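Local coordinates for sporozoite surface protein 2 (Plasmodium vivax, PDB 4HQO), which probably serves as an adhesive receptor in sporozoite gliding motility, with this piece holding its metal-binding von Willebrand factor A domain and thrombospondin repeat, at residues A[22-27]-A[110-115]; A[63-68]-A[106-111]; A[126-131]-A[201-206]. The protein carries 4 engineered substitutions. All coordinates share one frame; numbering follows the deposited sequence.

Contact 1 of 3, residues A[22-27]-A[110-115]; sequences YLLVDG and DEVQKH
Val-112 sets its CG1 methyl over the middle of one face of the Tyr-22 ring, 3.9 Å from the ring centroid and only 9° off the normal, a well-centred CH-pi contact. At the edge of the same ring stands His-115, and here the roles turn: the Tyr-22 edge points into the imidazole face, making a T-shaped pair with planes at 74°. Tyr-22 CE2 lies 3.8 Å from His-115 CD2, toward the rim of that face. In the von Willebrand factor A fold, strand 19-26 runs through the central sheet and helix 105-117 packs on one side of it, its 110-115 segment nearly antiparallel to strand 22-26; Leu-23 and Val-25 turn to helix 33-49 on the other. With CG1 anti to the backbone N (chi1 -173°), Val-112 turns CG2 to Tyr-22 CB at 3.9 Å and to Leu-24 CD2 at 4.3 Å. The imidazole is steadied from its own helix. His-115 ND1 donates to Glu-111 O at 2.9 Å, nearly straight and within the ring plane, while His-115 N reaches that oxygen from the opposite face of the carbonyl. Beyond the rings, the Tyr-22 hydroxyl is hydrogen-bonded to Gln-127 OE1 on strand 126-133.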
ATOM      1  N   TYR A  22      -6.673   2.494  -2.993  1.00 25.95           N
ATOM      2  CA  TYR A  22      -7.236   3.809  -3.246  1.00 26.54           C
ATOM      3  C   TYR A  22      -8.426   3.624  -4.171  1.00 28.76           C
ATOM      4  O   TYR A  22      -8.263   3.318  -5.345  1.00 29.03           O
ATOM      5  CB  TYR A  22      -6.181   4.717  -3.892  1.00 25.15           C
ATOM      6  CG  TYR A  22      -4.888   4.813  -3.102  1.00 31.81           C
ATOM      7  CD1 TYR A  22      -3.844   3.923  -3.329  1.00 25.95           C
ATOM      8  CD2 TYR A  22      -4.710   5.800  -2.135  1.00 22.39           C
ATOM      9  CE1 TYR A  22      -2.659   4.012  -2.611  1.00 27.48           C
ATOM     10  CE2 TYR A  22      -3.531   5.893  -1.410  1.00 23.44           C
ATOM     11  CZ  TYR A  22      -2.506   4.995  -1.653  1.00 25.13           C
ATOM     12  OH  TYR A  22      -1.332   5.073  -0.930  1.00 29.80           O
ATOM     13  N   LEU A  23      -9.626   3.765  -3.625  1.00 24.94           N
ATOM     14  CA  LEU A  23     -10.844   3.565  -4.397  1.00 26.92           C
ATOM     15  C   LEU A  23     -11.358   4.917  -4.874  1.00 31.26           C
ATOM     16  O   LEU A  23     -11.803   5.741  -4.066  1.00 28.53           O
ATOM     17  CB  LEU A  23     -11.895   2.854  -3.542  1.00 24.55           C
ATOM     18  CG  LEU A  23     -13.251   2.492  -4.148  1.00 32.60           C
ATOM     19  CD1 LEU A  23     -13.089   1.811  -5.494  1.00 26.97           C
ATOM     20  CD2 LEU A  23     -14.015   1.586  -3.184  1.00 29.61           C
ATOM     21  N   LEU A  24     -11.272   5.146  -6.183  1.00 23.92           N
ATOM     22  CA  LEU A  24     -11.634   6.441  -6.775  1.00 24.81           C
ATOM     23  C   LEU A  24     -12.951   6.265  -7.523  1.00 26.06           C
ATOM     24  O   LEU A  24     -13.026   5.514  -8.503  1.00 29.05           O
ATOM     25  CB  LEU A  24     -10.550   6.918  -7.737  1.00 20.73           C
ATOM     26  CG  LEU A  24      -9.092   6.872  -7.256  1.00 33.22           C
ATOM     27  CD1 LEU A  24      -8.134   7.443  -8.330  1.00 20.91           C
ATOM     28  CD2 LEU A  24      -8.935   7.620  -5.945  1.00 22.64           C
ATOM     29  N   VAL A  25     -13.992   6.934  -7.041  1.00 22.61           N
ATOM     30  CA  VAL A  25     -15.343   6.694  -7.545  1.00 21.24           C
ATOM     31  C   VAL A  25     -15.858   7.895  -8.341  1.00 24.30           C
ATOM     32  O   VAL A  25     -15.902   9.020  -7.839  1.00 26.08           O
ATOM     33  CB  VAL A  25     -16.330   6.345  -6.399  1.00 30.18           C
ATOM     34  CG1 VAL A  25     -17.718   6.060  -6.958  1.00 24.66           C
ATOM     35  CG2 VAL A  25     -15.821   5.142  -5.596  1.00 23.44           C
ATOM     36  N   ASP A  26     -16.215   7.646  -9.595  1.00 29.98           N
ATOM     37  CA  ASP A  26     -16.765   8.677 -10.478  1.00 30.37           C
ATOM     38  C   ASP A  26     -18.208   8.986 -10.057  1.00 29.52           C
ATOM     39  O   ASP A  26     -19.081   8.129 -10.179  1.00 28.33           O
ATOM     40  CB  ASP A  26     -16.747   8.132 -11.908  1.00 25.56           C
ATOM     41  CG  ASP A  26     -17.039   9.186 -12.972  1.00 34.45           C
ATOM     42  OD1 ASP A  26     -17.729  10.197 -12.689  1.00 35.06           O
ATOM     43  OD2 ASP A  26     -16.582   8.965 -14.118  1.00 28.92           O
ATOM     44  N   GLY A  27     -18.462  10.200  -9.564  1.00 28.35           N
ATOM     45  CA  GLY A  27     -19.817  10.602  -9.195  1.00 26.45           C
ATOM     46  C   GLY A  27     -20.381  11.712 -10.076  1.00 28.51           C
ATOM     47  O   GLY A  27     -21.264  12.474  -9.660  1.00 30.46           O
ATOM     48  N   ASP A 110      -4.504  12.421  -8.776  1.00 29.00           N
ATOM     49  CA  ASP A 110      -3.467  13.247  -8.168  1.00 21.95           C
ATOM     50  C   ASP A 110      -3.439  13.134  -6.644  1.00 31.05           C
ATOM     51  O   ASP A 110      -2.398  13.340  -6.022  1.00 34.35           O
ATOM     52  CB  ASP A 110      -3.636  14.710  -8.557  1.00 30.35           C
ATOM     53  CG  ASP A 110      -2.720  15.114  -9.683  1.00 55.90           C
ATOM     54  OD1 ASP A 110      -1.602  14.554  -9.767  1.00 60.25           O
ATOM     55  OD2 ASP A 110      -3.121  15.988 -10.481  1.00 70.44           O
ATOM     56  N   GLU A 111      -4.586  12.843  -6.041  1.00 27.61           N
ATOM     57  CA  GLU A 111      -4.611  12.606  -4.600  1.00 37.15           C
ATOM     58  C   GLU A 111      -3.718  11.417  -4.246  1.00 28.59           C
ATOM     59  O   GLU A 111      -2.997  11.443  -3.244  1.00 36.05           O
ATOM     60  CB  GLU A 111      -6.040  12.381  -4.092  1.00 29.35           C
ATOM     61  CG  GLU A 111      -6.980  13.562  -4.306  1.00 44.84           C
ATOM     62  CD  GLU A 111      -6.707  14.755  -3.394  1.00 51.85           C
ATOM     63  OE1 GLU A 111      -7.560  15.666  -3.354  1.00 70.52           O
ATOM     64  OE2 GLU A 111      -5.663  14.795  -2.713  1.00 54.44           O
ATOM     65  N   VAL A 112      -3.734  10.391  -5.092  1.00 25.94           N
ATOM     66  CA  VAL A 112      -2.861   9.240  -4.872  1.00 24.52           C
ATOM     67  C   VAL A 112      -1.403   9.631  -4.981  1.00 36.12           C
ATOM     68  O   VAL A 112      -0.591   9.211  -4.153  1.00 39.15           O
ATOM     69  CB  VAL A 112      -3.162   8.082  -5.834  1.00 33.46           C
ATOM     70  CG1 VAL A 112      -2.336   6.854  -5.448  1.00 34.33           C
ATOM     71  CG2 VAL A 112      -4.642   7.746  -5.786  1.00 27.98           C
ATOM     72  N   GLN A 113      -1.076  10.446  -5.991  1.00 29.23           N
ATOM     73  CA  GLN A 113       0.278  10.971  -6.152  1.00 30.51           C
ATOM     74  C   GLN A 113       0.729  11.662  -4.886  1.00 33.60           C
ATOM     75  O   GLN A 113       1.848  11.460  -4.421  1.00 33.87           O
ATOM     76  CB  GLN A 113       0.324  12.005  -7.279  1.00 35.88           C
ATOM     77  CG  GLN A 113       0.338  11.411  -8.646  1.00 35.96           C
ATOM     78  CD  GLN A 113       1.736  11.058  -9.084  1.00 48.36           C
ATOM     79  OE1 GLN A 113       2.378  10.171  -8.516  1.00 45.77           O
ATOM     80  NE2 GLN A 113       2.225  11.758 -10.098  1.00 42.87           N
ATOM     81  N   LYS A 114      -0.152  12.504  -4.354  1.00 28.35           N
ATOM     82  CA  LYS A 114       0.130  13.275  -3.146  1.00 38.56           C
ATOM     83  C   LYS A 114       0.445  12.358  -1.948  1.00 31.86           C
ATOM     84  O   LYS A 114       1.290  12.680  -1.115  1.00 33.42           O
ATOM     85  CB  LYS A 114      -1.074  14.163  -2.840  1.00 42.71           C
ATOM     86  CG  LYS A 114      -0.789  15.413  -2.042  1.00 62.39           C
ATOM     87  CD  LYS A 114      -2.066  16.255  -1.941  1.00 69.35           C
ATOM     88  CE  LYS A 114      -2.681  16.505  -3.324  1.00 67.85           C
ATOM     89  NZ  LYS A 114      -3.960  17.272  -3.268  1.00 66.16           N
ATOM     90  N   HIS A 115      -0.237  11.219  -1.865  1.00 29.15           N
ATOM     91  CA  HIS A 115       0.044  10.256  -0.796  1.00 30.85           C
ATOM     92  C   HIS A 115       1.479   9.774  -0.886  1.00 35.77           C
ATOM     93  O   HIS A 115       2.212   9.778   0.110  1.00 33.90           O
ATOM     94  CB  HIS A 115      -0.901   9.054  -0.874  1.00 27.22           C
ATOM     95  CG  HIS A 115      -2.216   9.267  -0.186  1.00 31.78           C
ATOM     96  ND1 HIS A 115      -3.204  10.080  -0.702  1.00 37.21           N
ATOM     97  CD2 HIS A 115      -2.703   8.766   0.971  1.00 39.49           C
ATOM     98  CE1 HIS A 115      -4.242  10.069   0.115  1.00 37.49           C
ATOM     99  NE2 HIS A 115      -3.966   9.281   1.139  1.00 31.07           N
TER

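Contact 2 of 3, residues A[63-68]-A[106-111]; sequences NLFGSY and TAALDE. Engineered in segment 63-68: Ser-67 (natural residue Asn).
Ala-108 and Phe-65 make the tight part of this contact, where helix 105-117 comes down on strand 58-65 with the two CA atoms 6.2 Å apart. The small methyl permits this: Ala-108 CB sits 3.6 Å from Phe-65 CD1 and 3.8 Å from Phe-65 CG, meeting the ring obliquely at its root. Phe-65 holds its CG between the backbone N and the carbonyl carbon (chi1 63°), which puts the rest of the ring among Leu-24, Asp-26 and Thr-103. Thr-103 is a ligand of the magnesium ion, so the Phe-65 ring borders the metal site of the von Willebrand factor A domain, with its side chain about 7 Å from the ion.

One turn further along the helix the contact is looser and more polar. Asn-63 ND2 approaches Glu-111 CG at 3.7 Å, the two side chains nearly perpendicular to each other. The amide nitrogen is hydrogen-bonded to Tyr-61 OH, and partly exposed Glu-111, bent at chi2, has its OE2 salt-bridged to Lys-114. A sodium ion bound at Tyr-61 and Glu-71 comes within about 3 Å of the nearest Glu-111 side-chain atom, so a negative charge here would be expected to help offset both cations, sodium and Lys-114.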
ATOM      1  N   ASN A  63     -12.200   8.180  -2.531  1.00 27.68           N
ATOM      2  CA  ASN A  63     -12.413   9.521  -3.054  1.00 23.80           C
ATOM      3  C   ASN A  63     -13.571   9.510  -4.033  1.00 27.38           C
ATOM      4  O   ASN A  63     -13.678   8.618  -4.889  1.00 32.20           O
ATOM      5  CB  ASN A  63     -11.155  10.027  -3.781  1.00 30.25           C
ATOM      6  CG  ASN A  63     -11.165  11.526  -3.991  1.00 46.65           C
ATOM      7  OD1 ASN A  63     -11.925  12.048  -4.813  1.00 48.11           O
ATOM      8  ND2 ASN A  63     -10.316  12.230  -3.249  1.00 47.24           N
ATOM      9  N   LEU A  64     -14.417  10.521  -3.923  1.00 26.06           N
ATOM     10  CA  LEU A  64     -15.526  10.703  -4.843  1.00 23.13           C
ATOM     11  C   LEU A  64     -15.203  11.879  -5.764  1.00 27.16           C
ATOM     12  O   LEU A  64     -15.001  13.005  -5.296  1.00 25.50           O
ATOM     13  CB  LEU A  64     -16.796  11.015  -4.055  1.00 23.41           C
ATOM     14  CG  LEU A  64     -18.076  11.215  -4.875  1.00 25.21           C
ATOM     15  CD1 LEU A  64     -18.510   9.900  -5.497  1.00 26.91           C
ATOM     16  CD2 LEU A  64     -19.170  11.757  -3.988  1.00 23.99           C
ATOM     17  N   PHE A  65     -15.149  11.645  -7.069  1.00 24.15           N
ATOM     18  CA  PHE A  65     -14.844  12.759  -7.963  1.00 23.66           C
ATOM     19  C   PHE A  65     -15.968  13.092  -8.943  1.00 30.01           C
ATOM     20  O   PHE A  65     -16.647  12.217  -9.473  1.00 34.22           O
ATOM     21  CB  PHE A  65     -13.509  12.562  -8.686  1.00 25.17           C
ATOM     22  CG  PHE A  65     -13.465  11.369  -9.608  1.00 27.92           C
ATOM     23  CD1 PHE A  65     -13.118  10.109  -9.125  1.00 25.57           C
ATOM     24  CD2 PHE A  65     -13.729  11.517 -10.965  1.00 25.82           C
ATOM     25  CE1 PHE A  65     -13.055   9.011  -9.979  1.00 22.82           C
ATOM     26  CE2 PHE A  65     -13.664  10.424 -11.833  1.00 19.66           C
ATOM     27  CZ  PHE A  65     -13.324   9.169 -11.337  1.00 22.44           C
ATOM     28  N   GLY A  66     -16.164  14.385  -9.152  1.00 27.71           N
ATOM     29  CA  GLY A  66     -17.214  14.886 -10.008  1.00 28.14           C
ATOM     30  C   GLY A  66     -16.767  16.263 -10.418  1.00 33.12           C
ATOM     31  O   GLY A  66     -15.653  16.404 -10.911  1.00 29.24           O
ATOM     32  N   SER A  67     -17.610  17.272 -10.204  1.00 30.48           N
ATOM     33  CA  SER A  67     -17.218  18.659 -10.458  1.00 37.97           C
ATOM     34  C   SER A  67     -16.055  19.027  -9.558  1.00 29.60           C
ATOM     35  O   SER A  67     -15.190  19.823  -9.921  1.00 32.57           O
ATOM     36  CB  SER A  67     -18.387  19.621 -10.191  1.00 38.38           C
ATOM     37  OG  SER A  67     -19.300  19.626 -11.272  1.00 53.85           O
ATOM     38  N   TYR A  68     -16.066  18.448  -8.363  1.00 30.07           N
ATOM     39  CA  TYR A  68     -15.035  18.680  -7.365  1.00 27.49           C
ATOM     40  C   TYR A  68     -14.521  17.298  -6.959  1.00 25.66           C
ATOM     41  O   TYR A  68     -14.924  16.299  -7.552  1.00 31.26           O
ATOM     42  CB  TYR A  68     -15.654  19.411  -6.170  1.00 30.51           C
ATOM     43  CG  TYR A  68     -14.682  20.262  -5.390  1.00 37.23           C
ATOM     44  CD1 TYR A  68     -13.875  21.202  -6.036  1.00 36.42           C
ATOM     45  CD2 TYR A  68     -14.580  20.143  -4.006  1.00 30.22           C
ATOM     46  CE1 TYR A  68     -12.993  21.991  -5.320  1.00 34.65           C
ATOM     47  CE2 TYR A  68     -13.694  20.921  -3.276  1.00 33.43           C
ATOM     48  CZ  TYR A  68     -12.901  21.843  -3.939  1.00 47.47           C
ATOM     49  OH  TYR A  68     -12.025  22.624  -3.215  1.00 44.16           O
ATOM     50  N   THR A 106      -8.467  13.480 -13.175  1.00 28.40           N
ATOM     51  CA  THR A 106      -7.047  13.770 -12.983  1.00 26.08           C
ATOM     52  C   THR A 106      -6.799  14.194 -11.534  1.00 34.01           C
ATOM     53  O   THR A 106      -5.844  13.751 -10.911  1.00 30.03           O
ATOM     54  CB  THR A 106      -6.576  14.879 -13.941  1.00 24.83           C
ATOM     55  OG1 THR A 106      -6.677  14.411 -15.293  1.00 34.78           O
ATOM     56  CG2 THR A 106      -5.123  15.319 -13.632  1.00 24.73           C
ATOM     57  N   ALA A 107      -7.672  15.042 -10.995  1.00 27.64           N
ATOM     58  CA  ALA A 107      -7.530  15.498  -9.608  1.00 28.46           C
ATOM     59  C   ALA A 107      -7.654  14.355  -8.582  1.00 23.93           C
ATOM     60  O   ALA A 107      -6.938  14.332  -7.581  1.00 33.96           O
ATOM     61  CB  ALA A 107      -8.523  16.632  -9.300  1.00 26.51           C
ATOM     62  N   ALA A 108      -8.541  13.399  -8.835  1.00 26.67           N
ATOM     63  CA  ALA A 108      -8.680  12.250  -7.933  1.00 24.68           C
ATOM     64  C   ALA A 108      -7.411  11.392  -7.943  1.00 34.83           C
ATOM     65  O   ALA A 108      -6.909  10.981  -6.894  1.00 27.56           O
ATOM     66  CB  ALA A 108      -9.896  11.415  -8.316  1.00 24.79           C
ATOM     67  N   LEU A 109      -6.893  11.134  -9.137  1.00 26.84           N
ATOM     68  CA  LEU A 109      -5.667  10.358  -9.297  1.00 29.94           C
ATOM     69  C   LEU A 109      -4.475  11.097  -8.693  1.00 31.71           C
ATOM     70  O   LEU A 109      -3.553  10.482  -8.151  1.00 28.69           O
ATOM     71  CB  LEU A 109      -5.419  10.058 -10.773  1.00 25.24           C
ATOM     72  CG  LEU A 109      -6.318   9.010 -11.424  1.00 34.08           C
ATOM     73  CD1 LEU A 109      -6.324   9.215 -12.926  1.00 30.38           C
ATOM     74  CD2 LEU A 109      -5.832   7.598 -11.075  1.00 30.81           C
ATOM     75  N   ASP A 110      -4.504  12.421  -8.776  1.00 29.00           N
ATOM     76  CA  ASP A 110      -3.467  13.247  -8.168  1.00 21.95           C
ATOM     77  C   ASP A 110      -3.439  13.134  -6.644  1.00 31.05           C
ATOM     78  O   ASP A 110      -2.398  13.340  -6.022  1.00 34.35           O
ATOM     79  CB  ASP A 110      -3.636  14.710  -8.557  1.00 30.35           C
ATOM     80  CG  ASP A 110      -2.720  15.114  -9.683  1.00 55.90           C
ATOM     81  OD1 ASP A 110      -1.602  14.554  -9.767  1.00 60.25           O
ATOM     82  OD2 ASP A 110      -3.121  15.988 -10.481  1.00 70.44           O
ATOM     83  N   GLU A 111      -4.586  12.843  -6.041  1.00 27.61           N
ATOM     84  CA  GLU A 111      -4.611  12.606  -4.600  1.00 37.15           C
ATOM     85  C   GLU A 111      -3.718  11.417  -4.246  1.00 28.59           C
ATOM     86  O   GLU A 111      -2.997  11.443  -3.244  1.00 36.05           O
ATOM     87  CB  GLU A 111      -6.040  12.381  -4.092  1.00 29.35           C
ATOM     88  CG  GLU A 111      -6.980  13.562  -4.306  1.00 44.84           C
ATOM     89  CD  GLU A 111      -6.707  14.755  -3.394  1.00 51.85           C
ATOM     90  OE1 GLU A 111      -7.560  15.666  -3.354  1.00 70.52           O
ATOM     91  OE2 GLU A 111      -5.663  14.795  -2.713  1.00 54.44           O
TER

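Contact 3 of 3, residues A[126-131]-A[201-206]; sequences IQLVIL and PFIAKV
The strand at 126-131 meets the weakly bonded, kinked end region of helix 192-203 with CA spacings of 7.6 Å both for Ile-126 to Ile-203 and for Leu-128 to Phe-202, so side chains must bridge the gap. Leu-128 does most of this with its forked end. Its CG is swung away from the backbone N (chi1 170°), and the two methyls divide the work: Leu-128 CD2 packs on Ile-203 CG2 at 3.7 Å, and Leu-128 CD1 comes obliquely to the Phe-202 ring, 4.2 Å from its CG. At the start of the strand Ile-126 meets backbone instead, its CD1 lying 3.8 Å from Phe-202 O. Ile-126, Leu-128 and Phe-202 all also touch Arg-156 of the neighbouring strand 156-161. Past the helix, Asn-16 holds the departing chain by hydrogen bonds to Val-206 N and Ala-204 O. Such a closing helix, laid on the sheet face opposite helix 105-117, belongs to the doubly wound alpha/beta architecture of the von Willebrand factor A domain; the chain leaves from here into strand 207-215, which pairs with strand 7-15 in the two-stranded ribbon.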
ATOM      1  N   ILE A 126       1.630  -2.860  -0.873  1.00 36.29           N
ATOM      2  CA  ILE A 126       1.180  -2.822  -2.257  1.00 36.51           C
ATOM      3  C   ILE A 126       0.304  -1.586  -2.451  1.00 38.69           C
ATOM      4  O   ILE A 126      -0.583  -1.331  -1.646  1.00 32.79           O
ATOM      5  CB  ILE A 126       0.339  -4.062  -2.576  1.00 30.11           C
ATOM      6  CG1 ILE A 126       1.232  -5.307  -2.624  1.00 37.33           C
ATOM      7  CG2 ILE A 126      -0.386  -3.903  -3.878  1.00 31.58           C
ATOM      8  CD1 ILE A 126       0.441  -6.594  -2.597  1.00 48.22           C
ATOM      9  N   GLN A 127       0.571  -0.817  -3.505  1.00 37.75           N
ATOM     10  CA  GLN A 127      -0.205   0.377  -3.813  1.00 34.92           C
ATOM     11  C   GLN A 127      -1.186   0.031  -4.931  1.00 35.40           C
ATOM     12  O   GLN A 127      -0.773  -0.217  -6.061  1.00 31.34           O
ATOM     13  CB  GLN A 127       0.730   1.515  -4.241  1.00 30.73           C
ATOM     14  CG  GLN A 127       1.751   1.919  -3.178  1.00 32.14           C
ATOM     15  CD  GLN A 127       1.077   2.372  -1.885  1.00 40.75           C
ATOM     16  OE1 GLN A 127       0.240   3.271  -1.891  1.00 34.85           O
ATOM     17  NE2 GLN A 127       1.431   1.735  -0.775  1.00 31.44           N
ATOM     18  N   LEU A 128      -2.480  -0.010  -4.620  1.00 26.57           N
ATOM     19  CA  LEU A 128      -3.466  -0.441  -5.606  1.00 29.90           C
ATOM     20  C   LEU A 128      -4.551   0.609  -5.793  1.00 33.43           C
ATOM     21  O   LEU A 128      -5.263   0.956  -4.851  1.00 35.28           O
ATOM     22  CB  LEU A 128      -4.104  -1.779  -5.213  1.00 27.29           C
ATOM     23  CG  LEU A 128      -5.325  -2.193  -6.050  1.00 35.16           C
ATOM     24  CD1 LEU A 128      -4.984  -2.432  -7.543  1.00 31.23           C
ATOM     25  CD2 LEU A 128      -6.005  -3.411  -5.453  1.00 29.48           C
ATOM     26  N   VAL A 129      -4.674   1.125  -7.010  1.00 35.11           N
ATOM     27  CA  VAL A 129      -5.755   2.055  -7.305  1.00 30.25           C
ATOM     28  C   VAL A 129      -6.878   1.335  -8.023  1.00 26.36           C
ATOM     29  O   VAL A 129      -6.653   0.670  -9.037  1.00 29.68           O
ATOM     30  CB  VAL A 129      -5.305   3.233  -8.182  1.00 23.68           C
ATOM     31  CG1 VAL A 129      -6.509   4.112  -8.520  1.00 26.62           C
ATOM     32  CG2 VAL A 129      -4.228   4.051  -7.476  1.00 26.30           C
ATOM     33  N   ILE A 130      -8.090   1.456  -7.499  1.00 25.60           N
ATOM     34  CA  ILE A 130      -9.248   0.987  -8.243  1.00 25.39           C
ATOM     35  C   ILE A 130     -10.015   2.206  -8.740  1.00 35.58           C
ATOM     36  O   ILE A 130     -10.524   2.996  -7.947  1.00 26.55           O
ATOM     37  CB  ILE A 130     -10.146   0.079  -7.388  1.00 30.63           C
ATOM     38  CG1 ILE A 130      -9.375  -1.175  -6.969  1.00 31.41           C
ATOM     39  CG2 ILE A 130     -11.403  -0.306  -8.153  1.00 30.82           C
ATOM     40  CD1 ILE A 130     -10.213  -2.155  -6.174  1.00 33.87           C
ATOM     41  N   LEU A 131     -10.060   2.371 -10.058  1.00 28.12           N
ATOM     42  CA  LEU A 131     -10.710   3.525 -10.669  1.00 30.09           C
ATOM     43  C   LEU A 131     -12.053   3.110 -11.265  1.00 32.15           C
ATOM     44  O   LEU A 131     -12.097   2.344 -12.229  1.00 30.89           O
ATOM     45  CB  LEU A 131      -9.800   4.131 -11.748  1.00 22.94           C
ATOM     46  CG  LEU A 131     -10.354   5.306 -12.560  1.00 34.81           C
ATOM     47  CD1 LEU A 131     -10.569   6.540 -11.684  1.00 23.22           C
ATOM     48  CD2 LEU A 131      -9.411   5.613 -13.736  1.00 28.65           C
ATOM     49  N   PRO A 201      -5.786 -11.205  -8.037  1.00 49.12           N
ATOM     50  CA  PRO A 201      -4.349 -11.440  -8.248  1.00 50.03           C
ATOM     51  C   PRO A 201      -3.478 -10.263  -7.812  1.00 47.60           C
ATOM     52  O   PRO A 201      -2.296 -10.455  -7.541  1.00 54.95           O
ATOM     53  CB  PRO A 201      -4.236 -11.617  -9.768  1.00 50.61           C
ATOM     54  CG  PRO A 201      -5.613 -11.953 -10.225  1.00 56.01           C
ATOM     55  CD  PRO A 201      -6.527 -11.216  -9.310  1.00 52.75           C
ATOM     56  N   PHE A 202      -4.055  -9.068  -7.744  1.00 37.76           N
ATOM     57  CA  PHE A 202      -3.302  -7.884  -7.353  1.00 40.07           C
ATOM     58  C   PHE A 202      -2.966  -7.895  -5.868  1.00 48.96           C
ATOM     59  O   PHE A 202      -2.014  -7.248  -5.441  1.00 50.51           O
ATOM     60  CB  PHE A 202      -4.101  -6.614  -7.644  1.00 44.22           C
ATOM     61  CG  PHE A 202      -4.218  -6.274  -9.104  1.00 58.20           C
ATOM     62  CD1 PHE A 202      -3.188  -5.626  -9.763  1.00 70.23           C
ATOM     63  CD2 PHE A 202      -5.378  -6.558  -9.803  1.00 54.97           C
ATOM     64  CE1 PHE A 202      -3.305  -5.294 -11.099  1.00 74.35           C
ATOM     65  CE2 PHE A 202      -5.498  -6.230 -11.141  1.00 50.44           C
ATOM     66  CZ  PHE A 202      -4.465  -5.599 -11.788  1.00 57.76           C
ATOM     67  N   ILE A 203      -3.762  -8.615  -5.078  1.00 45.57           N
ATOM     68  CA  ILE A 203      -3.657  -8.525  -3.627  1.00 45.21           C
ATOM     69  C   ILE A 203      -3.443  -9.876  -2.953  1.00 42.99           C
ATOM     70  O   ILE A 203      -3.392  -9.950  -1.725  1.00 47.75           O
ATOM     71  CB  ILE A 203      -4.904  -7.847  -2.990  1.00 46.11           C
ATOM     72  CG1 ILE A 203      -6.161  -8.680  -3.236  1.00 45.91           C
ATOM     73  CG2 ILE A 203      -5.090  -6.438  -3.514  1.00 43.35           C
ATOM     74  CD1 ILE A 203      -7.415  -8.088  -2.589  1.00 47.25           C
ATOM     75  N   ALA A 204      -3.327 -10.934  -3.754  1.00 38.64           N
ATOM     76  CA  ALA A 204      -3.134 -12.278  -3.230  1.00 49.42           C
ATOM     77  C   ALA A 204      -1.912 -12.309  -2.325  1.00 62.05           C
ATOM     78  O   ALA A 204      -0.900 -11.667  -2.612  1.00 60.51           O
ATOM     79  CB  ALA A 204      -2.992 -13.286  -4.363  1.00 46.02           C
ATOM     80  N   LYS A 205      -2.025 -13.037  -1.221  1.00 64.98           N
ATOM     81  CA  LYS A 205      -0.988 -13.046  -0.205  1.00 62.34           C
ATOM     82  C   LYS A 205       0.113 -14.005  -0.599  1.00 52.04           C
ATOM     83  O   LYS A 205      -0.157 -15.114  -1.059  1.00 66.69           O
ATOM     84  CB  LYS A 205      -1.564 -13.434   1.160  1.00 66.65           C
ATOM     85  CG  LYS A 205      -0.683 -13.026   2.323  1.00 70.13           C
ATOM     86  CD  LYS A 205      -1.272 -13.449   3.654  1.00 83.45           C
ATOM     87  CE  LYS A 205      -0.400 -12.960   4.799  1.00 89.99           C
ATOM     88  NZ  LYS A 205      -0.863 -13.451   6.126  1.00 93.12           N
ATOM     89  N   VAL A 206       1.357 -13.566  -0.436  1.00 57.65           N
ATOM     90  CA  VAL A 206       2.523 -14.407  -0.726  1.00 59.82           C
ATOM     91  C   VAL A 206       3.517 -14.325   0.426  1.00 48.28           C
ATOM     92  O   VAL A 206       4.047 -13.256   0.716  1.00 56.22           O
ATOM     93  CB  VAL A 206       3.239 -13.965  -2.020  1.00 59.56           C
ATOM     94  CG1 VAL A 206       4.471 -14.825  -2.268  1.00 57.32           C
ATOM     95  CG2 VAL A 206       2.290 -14.016  -3.215  1.00 59.03           C
TER

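Overall arrangement
Contacts 1 and 2 fasten one helix, 105-117, to two neighbouring strands of the central sheet, and both are buried, with Leu-24 meeting Leu-109 between them. Contact 3 lies on the other face of that sheet, only partly buried, near the end where the ribbon leaves the domain. Strand 126-133 ties it to contact 1 through the backbone bond between Tyr-22 N and Leu-128 O. The chemistry changes accordingly: aromatic and CH-pi in contact 1, alkyl-on-phenyl with a polar flank in contact 2, and aliphatic chains against a phenyl ring and a carbonyl oxygen in contact 3. Metal ions lie close to contact 2, the sodium ion also near His-115 of contact 1, whereas contact 3 lies away from both metal sites.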